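Local coordinates for protein mRNA export factor (Human herpesvirus 1, PDB 4YXP) that regulates viral gene expression as a homodimer, inhibiting cellular splicing and mediating nuclear export of viral intronless mRNAs, at residues S118-C126 with D140-V149. Numbering follows the deposited sequence.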
ATOM      1  N   SER B 118       1.953   5.765  12.442  1.00 22.24           N
ATOM      2  CA  SER B 118       1.225   6.881  11.851  1.00 20.96           C
ATOM      3  C   SER B 118      -0.256   6.831  12.224  1.00 19.01           C
ATOM      4  O   SER B 118      -0.900   7.867  12.354  1.00 18.80           O
ATOM      5  CB  SER B 118       1.396   6.887  10.330  1.00 21.90           C
ATOM      6  OG  SER B 118       2.714   7.284   9.982  1.00 22.41           O
ATOM      7  N   ALA B 119      -0.793   5.626  12.396  1.00 18.49           N
ATOM      8  CA  ALA B 119      -2.169   5.475  12.845  1.00 18.07           C
ATOM      9  C   ALA B 119      -2.314   6.015  14.270  1.00 19.45           C
ATOM     10  O   ALA B 119      -3.266   6.732  14.584  1.00 19.99           O
ATOM     11  CB  ALA B 119      -2.603   4.021  12.773  1.00 19.14           C
ATOM     12  N   ASP B 120      -1.357   5.685  15.129  1.00 20.44           N
ATOM     13  CA  ASP B 120      -1.372   6.198  16.502  1.00 20.87           C
ATOM     14  C   ASP B 120      -1.131   7.706  16.539  1.00 21.32           C
ATOM     15  O   ASP B 120      -1.728   8.409  17.354  1.00 21.07           O
ATOM     16  CB  ASP B 120      -0.334   5.471  17.357  1.00 21.41           C
ATOM     17  CG  ASP B 120      -0.810   4.097  17.805  1.00 24.17           C
ATOM     18  OD1 ASP B 120      -1.994   3.971  18.194  1.00 25.70           O
ATOM     19  OD2 ASP B 120      -0.006   3.143  17.767  1.00 25.07           O
ATOM     20  N   GLU B 121      -0.263   8.200  15.661  1.00 22.26           N
ATOM     21  CA  GLU B 121      -0.011   9.635  15.567  1.00 22.84           C
ATOM     22  C   GLU B 121      -1.312  10.358  15.234  1.00 21.89           C
ATOM     23  O   GLU B 121      -1.638  11.383  15.833  1.00 23.75           O
ATOM     24  CB  GLU B 121       1.055   9.938  14.504  1.00 23.49           C
ATOM     25  CG  GLU B 121       1.486  11.408  14.445  1.00 24.97           C
ATOM     26  CD  GLU B 121       2.426  11.705  13.281  1.00 25.51           C
ATOM     27  OE1 GLU B 121       2.371  10.981  12.259  1.00 25.03           O
ATOM     28  OE2 GLU B 121       3.219  12.668  13.384  1.00 25.36           O
ATOM     29  N   THR B 122      -2.056   9.801  14.282  1.00 19.79           N
ATOM     30  CA  THR B 122      -3.314  10.385  13.841  1.00 20.42           C
ATOM     31  C   THR B 122      -4.341  10.399  14.970  1.00 21.41           C
ATOM     32  O   THR B 122      -4.948  11.430  15.251  1.00 22.66           O
ATOM     33  CB  THR B 122      -3.897   9.615  12.635  1.00 21.84           C
ATOM     34  OG1 THR B 122      -2.929   9.576  11.580  1.00 22.36           O
ATOM     35  CG2 THR B 122      -5.170  10.280  12.127  1.00 21.79           C
ATOM     36  N   LEU B 123      -4.527   9.257  15.622  1.00 20.68           N
ATOM     37  CA  LEU B 123      -5.542   9.142  16.663  1.00 21.93           C
ATOM     38  C   LEU B 123      -5.149   9.873  17.949  1.00 22.31           C
ATOM     39  O   LEU B 123      -6.009  10.433  18.631  1.00 23.15           O
ATOM     40  CB  LEU B 123      -5.829   7.666  16.960  1.00 22.79           C
ATOM     41  CG  LEU B 123      -6.441   6.851  15.808  1.00 23.69           C
ATOM     42  CD1 LEU B 123      -6.886   5.485  16.302  1.00 24.41           C
ATOM     43  CD2 LEU B 123      -7.610   7.573  15.147  1.00 24.94           C
ATOM     44  N   ALA B 124      -3.862   9.885  18.284  1.00 20.98           N
ATOM     45  CA  ALA B 124      -3.419  10.622  19.467  1.00 21.24           C
ATOM     46  C   ALA B 124      -3.585  12.124  19.243  1.00 20.88           C
ATOM     47  O   ALA B 124      -3.934  12.867  20.166  1.00 22.49           O
ATOM     48  CB  ALA B 124      -1.977  10.287  19.804  1.00 21.42           C
ATOM     49  N   TRP B 125      -3.339  12.565  18.013  1.00 20.44           N
ATOM     50  CA  TRP B 125      -3.555  13.962  17.634  1.00 22.45           C
ATOM     51  C   TRP B 125      -5.026  14.328  17.803  1.00 23.39           C
ATOM     52  O   TRP B 125      -5.355  15.373  18.363  1.00 23.54           O
ATOM     53  CB  TRP B 125      -3.101  14.199  16.189  1.00 22.97           C
ATOM     54  CG  TRP B 125      -3.283  15.608  15.695  1.00 23.86           C
ATOM     55  CD1 TRP B 125      -4.224  16.053  14.809  1.00 25.81           C
ATOM     56  CD2 TRP B 125      -2.492  16.752  16.049  1.00 24.20           C
ATOM     57  NE1 TRP B 125      -4.069  17.405  14.593  1.00 25.98           N
ATOM     58  CE2 TRP B 125      -3.014  17.855  15.342  1.00 24.74           C
ATOM     59  CE3 TRP B 125      -1.398  16.950  16.897  1.00 25.74           C
ATOM     60  CZ2 TRP B 125      -2.479  19.138  15.460  1.00 25.57           C
ATOM     61  CZ3 TRP B 125      -0.867  18.226  17.011  1.00 26.86           C
ATOM     62  CH2 TRP B 125      -1.409  19.301  16.297  1.00 26.24           C
ATOM     63  N   CYS B 126      -5.909  13.457  17.324  1.00 22.98           N
ATOM     64  CA  CYS B 126      -7.344  13.661  17.494  1.00 23.50           C
ATOM     65  C   CYS B 126      -7.717  13.703  18.973  1.00 23.49           C
ATOM     66  O   CYS B 126      -8.547  14.511  19.388  1.00 23.74           O
ATOM     67  CB  CYS B 126      -8.137  12.560  16.788  1.00 25.41           C
ATOM     68  SG  CYS B 126      -8.140  12.699  14.992  1.00 26.26           S
ATOM     69  N   ASP B 140      -6.046  20.241   8.174  1.00 28.18           N
ATOM     70  CA  ASP B 140      -4.981  19.849   9.086  1.00 27.81           C
ATOM     71  C   ASP B 140      -4.140  18.740   8.431  1.00 24.75           C
ATOM     72  O   ASP B 140      -4.698  17.750   7.976  1.00 24.12           O
ATOM     73  CB  ASP B 140      -5.625  19.396  10.404  1.00 31.21           C
ATOM     74  CG  ASP B 140      -4.634  18.879  11.420  1.00 30.90           C
ATOM     75  OD1 ASP B 140      -3.817  17.997  11.081  1.00 29.24           O
ATOM     76  OD2 ASP B 140      -4.709  19.341  12.580  1.00 30.92           O
ATOM     77  N   PRO B 141      -2.804  18.906   8.355  1.00 25.27           N
ATOM     78  CA  PRO B 141      -2.012  17.889   7.644  1.00 25.98           C
ATOM     79  C   PRO B 141      -2.128  16.469   8.202  1.00 24.17           C
ATOM     80  O   PRO B 141      -2.058  15.511   7.430  1.00 23.14           O
ATOM     81  CB  PRO B 141      -0.573  18.397   7.794  1.00 26.89           C
ATOM     82  CG  PRO B 141      -0.711  19.868   7.948  1.00 28.21           C
ATOM     83  CD  PRO B 141      -1.979  20.070   8.728  1.00 27.39           C
ATOM     84  N   ILE B 142      -2.299  16.337   9.514  1.00 22.67           N
ATOM     85  CA  ILE B 142      -2.366  15.023  10.142  1.00 20.86           C
ATOM     86  C   ILE B 142      -3.738  14.399   9.889  1.00 20.96           C
ATOM     87  O   ILE B 142      -3.839  13.256   9.433  1.00 20.77           O
ATOM     88  CB  ILE B 142      -2.048  15.119  11.651  1.00 20.64           C
ATOM     89  CG1 ILE B 142      -0.591  15.542  11.841  1.00 22.30           C
ATOM     90  CG2 ILE B 142      -2.309  13.786  12.352  1.00 20.00           C
ATOM     91  CD1 ILE B 142      -0.184  15.782  13.289  1.00 25.62           C
ATOM     92  N   ILE B 143      -4.796  15.151  10.174  1.00 22.34           N
ATOM     93  CA  ILE B 143      -6.149  14.659   9.944  1.00 23.45           C
ATOM     94  C   ILE B 143      -6.377  14.439   8.448  1.00 24.30           C
ATOM     95  O   ILE B 143      -7.009  13.455   8.043  1.00 25.34           O
ATOM     96  CB  ILE B 143      -7.193  15.624  10.541  1.00 25.13           C
ATOM     97  CG1 ILE B 143      -7.040  15.661  12.069  1.00 28.79           C
ATOM     98  CG2 ILE B 143      -8.608  15.206  10.151  1.00 25.21           C
ATOM     99  CD1 ILE B 143      -7.933  16.655  12.771  1.00 33.19           C
ATOM    100  N   GLY B 144      -5.846  15.343   7.629  1.00 24.04           N
ATOM    101  CA  GLY B 144      -6.069  15.297   6.194  1.00 23.15           C
ATOM    102  C   GLY B 144      -5.505  14.084   5.462  1.00 22.02           C
ATOM    103  O   GLY B 144      -5.924  13.786   4.340  1.00 22.10           O
ATOM    104  N   THR B 145      -4.555  13.385   6.075  1.00 20.45           N
ATOM    105  CA  THR B 145      -3.926  12.233   5.418  1.00 20.59           C
ATOM    106  C   THR B 145      -4.361  10.906   6.035  1.00 20.28           C
ATOM    107  O   THR B 145      -3.687   9.888   5.873  1.00 20.92           O
ATOM    108  CB  THR B 145      -2.386  12.323   5.464  1.00 21.26           C
ATOM    109  OG1 THR B 145      -1.946  12.490   6.818  1.00 23.42           O
ATOM    110  CG2 THR B 145      -1.887  13.492   4.618  1.00 21.89           C
ATOM    111  N   THR B 146      -5.497  10.910   6.728  1.00 20.29           N
ATOM    112  CA  THR B 146      -6.018   9.686   7.334  1.00 19.75           C
ATOM    113  C   THR B 146      -6.177   8.574   6.288  1.00 18.18           C
ATOM    114  O   THR B 146      -5.848   7.416   6.547  1.00 17.26           O
ATOM    115  CB  THR B 146      -7.373   9.938   8.030  1.00 21.94           C
ATOM    116  OG1 THR B 146      -7.193  10.859   9.114  1.00 22.59           O
ATOM    117  CG2 THR B 146      -7.965   8.641   8.581  1.00 22.29           C
ATOM    118  N   ALA B 147      -6.675   8.931   5.111  1.00 18.66           N
ATOM    119  CA  ALA B 147      -6.918   7.950   4.051  1.00 21.66           C
ATOM    120  C   ALA B 147      -5.638   7.232   3.631  1.00 22.12           C
ATOM    121  O   ALA B 147      -5.685   6.092   3.169  1.00 23.77           O
ATOM    122  CB  ALA B 147      -7.552   8.623   2.846  1.00 23.02           C
ATOM    123  N   ALA B 148      -4.498   7.898   3.787  1.00 20.11           N
ATOM    124  CA  ALA B 148      -3.222   7.338   3.358  1.00 20.60           C
ATOM    125  C   ALA B 148      -2.778   6.191   4.264  1.00 20.73           C
ATOM    126  O   ALA B 148      -2.340   5.143   3.782  1.00 20.48           O
ATOM    127  CB  ALA B 148      -2.160   8.421   3.318  1.00 22.82           C
ATOM    128  N   VAL B 149      -2.887   6.382   5.576  1.00 21.24           N
ATOM    129  CA  VAL B 149      -2.499   5.328   6.509  1.00 21.85           C
ATOM    130  C   VAL B 149      -3.544   4.211   6.447  1.00 20.47           C
ATOM    131  O   VAL B 149      -3.203   3.030   6.550  1.00 20.26           O
ATOM    132  CB  VAL B 149      -2.290   5.876   7.957  1.00 23.49           C
ATOM    133  CG1 VAL B 149      -3.438   6.764   8.403  1.00 25.75           C
ATOM    134  CG2 VAL B 149      -2.074   4.729   8.945  1.00 23.44           C
TER
HETATM  135  O   HOH W   1      -2.528  10.985   9.260  1.00 20.67           O
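W125 of helix 112-132 reaches across to the short helix 141-144, and the atoms of its side chain meet different neighbours in turn. W125 CB lies against I142 CG2 at 3.9 Å. With CG anti to the backbone N (chi1 180°), the indole is carried over to I142, whose CD1 sits over one face in a CH-pi contact, 3.9 Å from the centroid of the five-membered ring. I143 CG1 meets the indole ring at its edge, in plane, beside W125 CD1. W125 NE1 then donates to D140 OD2 at 2.9 Å, on the syn side but 30° out of the carboxylate plane. D140 suits this N-cap because its other oxygen, OD1, accepts from I142 N and I143 N. Beta-branched I142 also serves two places, its CG2 resting 3.8 Å from T122 CA. A bridging water donates to T122 OG1 and I142 O and also bonds T145 OG1, while small A119 lets V149 CG2 come within 3.9 Å of its CB. From the second subunit, F269 packs on W125 and Y268 on I142. One carboxylate thus both caps a helix start and satisfies a buried indole N-H, probably fixing the ring's rotation within this helical C-terminal domain, which forms an intertwined dimer.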